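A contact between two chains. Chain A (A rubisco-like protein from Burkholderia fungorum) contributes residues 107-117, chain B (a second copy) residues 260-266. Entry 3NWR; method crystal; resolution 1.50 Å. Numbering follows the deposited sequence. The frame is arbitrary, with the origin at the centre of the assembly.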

ATOM      1  N   LEU A 107       0.717 -11.942  -8.206  1.00 12.47           N
ATOM      2  CA  LEU A 107       0.871 -11.447  -6.838  1.00 13.28           C
ATOM      3  C   LEU A 107      -0.010 -10.235  -6.519  1.00 10.32           C
ATOM      4  O   LEU A 107      -0.742 -10.256  -5.526  1.00 11.98           O
ATOM      5  CB  LEU A 107       2.344 -11.168  -6.528  1.00 12.51           C
ATOM      6  CG  LEU A 107       2.670 -10.750  -5.090  1.00 12.23           C
ATOM      7  CD1 LEU A 107       2.000 -11.657  -4.049  1.00 11.67           C
ATOM      8  CD2 LEU A 107       4.185 -10.738  -4.887  1.00 11.80           C
ATOM      9  N   PRO A 108       0.041  -9.174  -7.343  1.00 12.10           N
ATOM     10  CA  PRO A 108      -0.832  -8.045  -6.979  1.00 11.45           C
ATOM     11  C   PRO A 108      -2.336  -8.353  -7.082  1.00 11.34           C
ATOM     12  O   PRO A 108      -3.124  -7.794  -6.321  1.00 11.93           O
ATOM     13  CB  PRO A 108      -0.388  -6.931  -7.938  1.00 11.69           C
ATOM     14  CG  PRO A 108       0.212  -7.663  -9.128  1.00 13.00           C
ATOM     15  CD  PRO A 108       0.888  -8.877  -8.516  1.00 10.97           C
ATOM     16  N   THR A 109      -2.746  -9.235  -7.984  1.00 10.72           N
ATOM     17  CA  THR A 109      -4.156  -9.614  -8.013  1.00 11.62           C
ATOM     18  C   THR A 109      -4.530 -10.551  -6.864  1.00 14.17           C
ATOM     19  O   THR A 109      -5.659 -10.519  -6.382  1.00 12.86           O
ATOM     20  CB  THR A 109      -4.577 -10.141  -9.392  1.00 12.50           C
ATOM     21  OG1 THR A 109      -4.327  -9.108 -10.346  1.00 12.66           O
ATOM     22  CG2 THR A 109      -6.068 -10.494  -9.414  1.00 12.49           C
ATOM     23  N   LEU A 110      -3.569 -11.338  -6.385  1.00 11.98           N
ATOM     24  CA  LEU A 110      -3.782 -12.091  -5.152  1.00 12.12           C
ATOM     25  C   LEU A 110      -4.124 -11.111  -4.026  1.00 12.60           C
ATOM     26  O   LEU A 110      -5.081 -11.319  -3.279  1.00 12.73           O
ATOM     27  CB  LEU A 110      -2.533 -12.912  -4.812  1.00 12.17           C
ATOM     28  CG  LEU A 110      -2.530 -13.593  -3.445  1.00 13.53           C
ATOM     29  CD1 LEU A 110      -3.746 -14.487  -3.298  1.00 16.02           C
ATOM     30  CD2 LEU A 110      -1.246 -14.386  -3.206  1.00 14.21           C
ATOM     31  N   ALA A 111      -3.359 -10.029  -3.918  1.00 12.21           N
ATOM     32  CA  ALA A 111      -3.665  -9.015  -2.904  1.00 12.72           C
ATOM     33  C   ALA A 111      -5.033  -8.359  -3.131  1.00 13.30           C
ATOM     34  O   ALA A 111      -5.762  -8.089  -2.175  1.00 13.92           O
ATOM     35  CB  ALA A 111      -2.564  -7.958  -2.835  1.00 11.85           C
ATOM     36  N   ALA A 112      -5.387  -8.088  -4.384  1.00 12.19           N
ATOM     37  CA  ALA A 112      -6.681  -7.484  -4.697  1.00 11.20           C
ATOM     38  C   ALA A 112      -7.816  -8.412  -4.286  1.00 12.18           C
ATOM     39  O   ALA A 112      -8.932  -7.964  -4.024  1.00 13.65           O
ATOM     40  CB  ALA A 112      -6.773  -7.175  -6.190  1.00 12.52           C
ATOM     41  N   THR A 113      -7.520  -9.709  -4.257  1.00 13.08           N
ATOM     42  CA  THR A 113      -8.537 -10.723  -3.992  1.00 13.23           C
ATOM     43  C   THR A 113      -8.742 -10.935  -2.497  1.00 12.03           C
ATOM     44  O   THR A 113      -9.873 -10.902  -2.015  1.00 15.66           O
ATOM     45  CB  THR A 113      -8.166 -12.061  -4.662  1.00 12.89           C
ATOM     46  OG1 THR A 113      -8.053 -11.871  -6.079  1.00 13.75           O
ATOM     47  CG2 THR A 113      -9.248 -13.111  -4.390  1.00 14.77           C
ATOM     48  N   VAL A 114      -7.654 -11.151  -1.759  1.00 11.86           N
ATOM     49  CA  VAL A 114      -7.763 -11.425  -0.322  1.00 12.16           C
ATOM     50  C   VAL A 114      -7.834 -10.178   0.538  1.00 15.31           C
ATOM     51  O   VAL A 114      -8.183 -10.255   1.714  1.00 17.07           O
ATOM     52  CB  VAL A 114      -6.624 -12.327   0.187  1.00 13.25           C
ATOM     53  CG1 VAL A 114      -6.664 -13.677  -0.535  1.00 14.45           C
ATOM     54  CG2 VAL A 114      -5.267 -11.641   0.023  1.00 13.91           C
ATOM     55  N   ALA A 115      -7.498  -9.027  -0.024  1.00 14.06           N
ATOM     56  CA  ALA A 115      -7.649  -7.804   0.748  1.00 14.43           C
ATOM     57  C   ALA A 115      -8.619  -6.877   0.003  1.00 22.17           C
ATOM     58  O   ALA A 115      -9.812  -6.826   0.316  1.00 20.45           O
ATOM     59  CB  ALA A 115      -6.284  -7.170   1.026  1.00 15.75           C
ATOM     60  N   GLY A 116      -8.116  -6.189  -1.006  1.00 17.47           N
ATOM     61  CA  GLY A 116      -8.924  -5.363  -1.888  1.00 12.29           C
ATOM     62  C   GLY A 116     -10.105  -4.598  -1.312  1.00 15.47           C
ATOM     63  O   GLY A 116      -9.986  -3.937  -0.281  1.00 17.96           O
ATOM     64  N   ASN A 117     -11.241  -4.689  -2.004  1.00 14.93           N
ATOM     65  CA  ASN A 117     -12.448  -3.936  -1.666  1.00 17.69           C
ATOM     66  C   ASN A 117     -13.144  -4.432  -0.394  1.00 16.58           C
ATOM     67  O   ASN A 117     -14.102  -3.810   0.050  1.00 14.94           O
ATOM     68  CB  ASN A 117     -13.458  -3.972  -2.832  1.00 19.64           C
ATOM     69  CG  ASN A 117     -13.272  -2.837  -3.849  1.00 23.31           C
ATOM     70  OD1 ASN A 117     -12.372  -1.999  -3.735  1.00 23.15           O
ATOM     71  ND2 ASN A 117     -14.159  -2.807  -4.852  1.00 26.14           N
TER
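Chain B (260-266) ASINWCG

Residues 260-266 of chain B lie against one side of the chain A helix 107-114 and the turn that follows it. The segment enters as the end of a strand, Ala260(B) and Ser261(B), and passes directly into a short helical stretch, 262-265, in which the amide of Cys265(B) donates to Ser261(B) O (3.0 Å) and that of Gly266(B) to Ile262(B) O (2.8 Å). Gly266(B) then leaves helical geometry with positive phi. The backbones approach most closely, by CA positions, at Pro108(A) and Trp264(B), 4.9 Å apart, whereas Ala112(A) and Ser261(B) are separated by 7.1 Å; thus, as chain B advances from Ser261(B) to Trp264(B), its nearest neighbours run back toward the start of the chain A helix.

Trp264(B) dominates the contact, contributing 112 Å² of the 292 Å² buried in total. Its CB packs on Pro108(A), which loses 56 Å², with CB of Pro108(A) 3.7 Å from CB of Trp264(B) and the carbonyl O of Pro108(A) 3.6 Å from that same tryptophan atom. From this anchor the indole extends along the helix. The methyl CB of Ala111(A) sits over one face of the ring, 3.6 Å from CD2 of Trp264(B), in a CH-pi contact with the five-membered ring. One residue on, CA of Ala112(A) comes within 3.5 Å of NE1 of Trp264(B), and farther along the indole CB of Ala115(A) lies 4.1 Å from CZ2 of Trp264(B). The ring thus lies close to the helix backbone, against the methyl groups of three alanines.

No direct hydrogen bond joins the stretches. Instead, water 1 bridges them, donating to OG1 of Thr109(A) at 3.0 Å and hydrogen-bonding OG of Ser261(B) at 2.8 Å.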

ATOM      1  N   ALA B 260      -5.303  -0.973 -13.686  1.00 10.98           N
ATOM      2  CA  ALA B 260      -4.340  -1.559 -12.747  1.00 10.08           C
ATOM      3  C   ALA B 260      -4.777  -1.317 -11.312  1.00 10.80           C
ATOM      4  O   ALA B 260      -5.293  -0.244 -10.996  1.00 11.83           O
ATOM      5  CB  ALA B 260      -2.934  -0.981 -12.983  1.00 12.66           C
ATOM      6  N   SER B 261      -4.581  -2.318 -10.458  1.00 10.78           N
ATOM      7  CA  SER B 261      -4.827  -2.176  -9.024  1.00 10.88           C
ATOM      8  C   SER B 261      -3.637  -1.445  -8.425  1.00 11.14           C
ATOM      9  O   SER B 261      -2.642  -2.054  -8.015  1.00 11.38           O
ATOM     10  CB  SER B 261      -5.008  -3.545  -8.376  1.00 11.41           C
ATOM     11  OG  SER B 261      -6.191  -4.148  -8.860  1.00 11.75           O
ATOM     12  N   ILE B 262      -3.743  -0.120  -8.397  1.00 11.66           N
ATOM     13  CA  ILE B 262      -2.592   0.718  -8.059  1.00 11.66           C
ATOM     14  C   ILE B 262      -1.900   0.390  -6.736  1.00  9.80           C
ATOM     15  O   ILE B 262      -0.679   0.408  -6.660  1.00 10.95           O
ATOM     16  CB  ILE B 262      -2.944   2.217  -8.111  1.00 11.90           C
ATOM     17  CG1 ILE B 262      -4.238   2.506  -7.329  1.00 12.27           C
ATOM     18  CG2 ILE B 262      -3.085   2.653  -9.574  1.00 12.74           C
ATOM     19  CD1 ILE B 262      -4.541   4.020  -7.132  1.00 12.27           C
ATOM     20  N   ASN B 263      -2.668   0.118  -5.683  1.00 10.68           N
ATOM     21  CA  ASN B 263      -2.039  -0.094  -4.386  1.00  9.92           C
ATOM     22  C   ASN B 263      -1.085  -1.282  -4.384  1.00 11.40           C
ATOM     23  O   ASN B 263      -0.041  -1.250  -3.736  1.00 13.40           O
ATOM     24  CB  ASN B 263      -3.082  -0.265  -3.292  1.00 11.36           C
ATOM     25  CG  ASN B 263      -3.908   0.977  -3.102  1.00 11.36           C
ATOM     26  OD1 ASN B 263      -3.364   2.094  -3.051  1.00 12.34           O
ATOM     27  ND2 ASN B 263      -5.226   0.809  -3.026  1.00 13.37           N
ATOM     28  N   TRP B 264      -1.449  -2.320  -5.127  1.00 10.54           N
ATOM     29  CA  TRP B 264      -0.674  -3.551  -5.109  1.00  8.95           C
ATOM     30  C   TRP B 264       0.402  -3.548  -6.181  1.00 10.45           C
ATOM     31  O   TRP B 264       1.430  -4.219  -6.050  1.00 12.46           O
ATOM     32  CB  TRP B 264      -1.617  -4.746  -5.273  1.00 11.39           C
ATOM     33  CG  TRP B 264      -2.841  -4.635  -4.405  1.00 12.17           C
ATOM     34  CD1 TRP B 264      -4.139  -4.703  -4.811  1.00 12.40           C
ATOM     35  CD2 TRP B 264      -2.874  -4.403  -2.987  1.00 15.06           C
ATOM     36  NE1 TRP B 264      -4.979  -4.543  -3.734  1.00 13.65           N
ATOM     37  CE2 TRP B 264      -4.231  -4.360  -2.604  1.00 14.34           C
ATOM     38  CE3 TRP B 264      -1.893  -4.241  -2.009  1.00 16.42           C
ATOM     39  CZ2 TRP B 264      -4.627  -4.156  -1.281  1.00 17.25           C
ATOM     40  CZ3 TRP B 264      -2.295  -4.034  -0.688  1.00 18.28           C
ATOM     41  CH2 TRP B 264      -3.644  -4.006  -0.346  1.00 15.87           C
ATOM     42  N   CYS B 265       0.177  -2.776  -7.235  1.00 10.44           N
ATOM     43  CA  CYS B 265       1.191  -2.571  -8.266  1.00 10.28           C
ATOM     44  C   CYS B 265       2.314  -1.690  -7.736  1.00 10.64           C
ATOM     45  O   CYS B 265       3.500  -1.999  -7.941  1.00 12.26           O
ATOM     46  CB  CYS B 265       0.562  -1.936  -9.505  1.00 11.03           C
ATOM     47  SG  CYS B 265      -0.515  -3.065 -10.428  1.00 12.24           S
ATOM     48  N   GLY B 266       1.940  -0.611  -7.040  1.00 10.80           N
ATOM     49  CA  GLY B 266       2.905   0.312  -6.463  1.00 11.20           C
ATOM     50  C   GLY B 266       3.289   1.492  -7.335  1.00 11.27           C
ATOM     51  O   GLY B 266       3.237   1.414  -8.568  1.00 10.76           O
TER
HETATM   52  O   HOH W   1      -6.135  -6.803  -9.843  1.00 11.86           O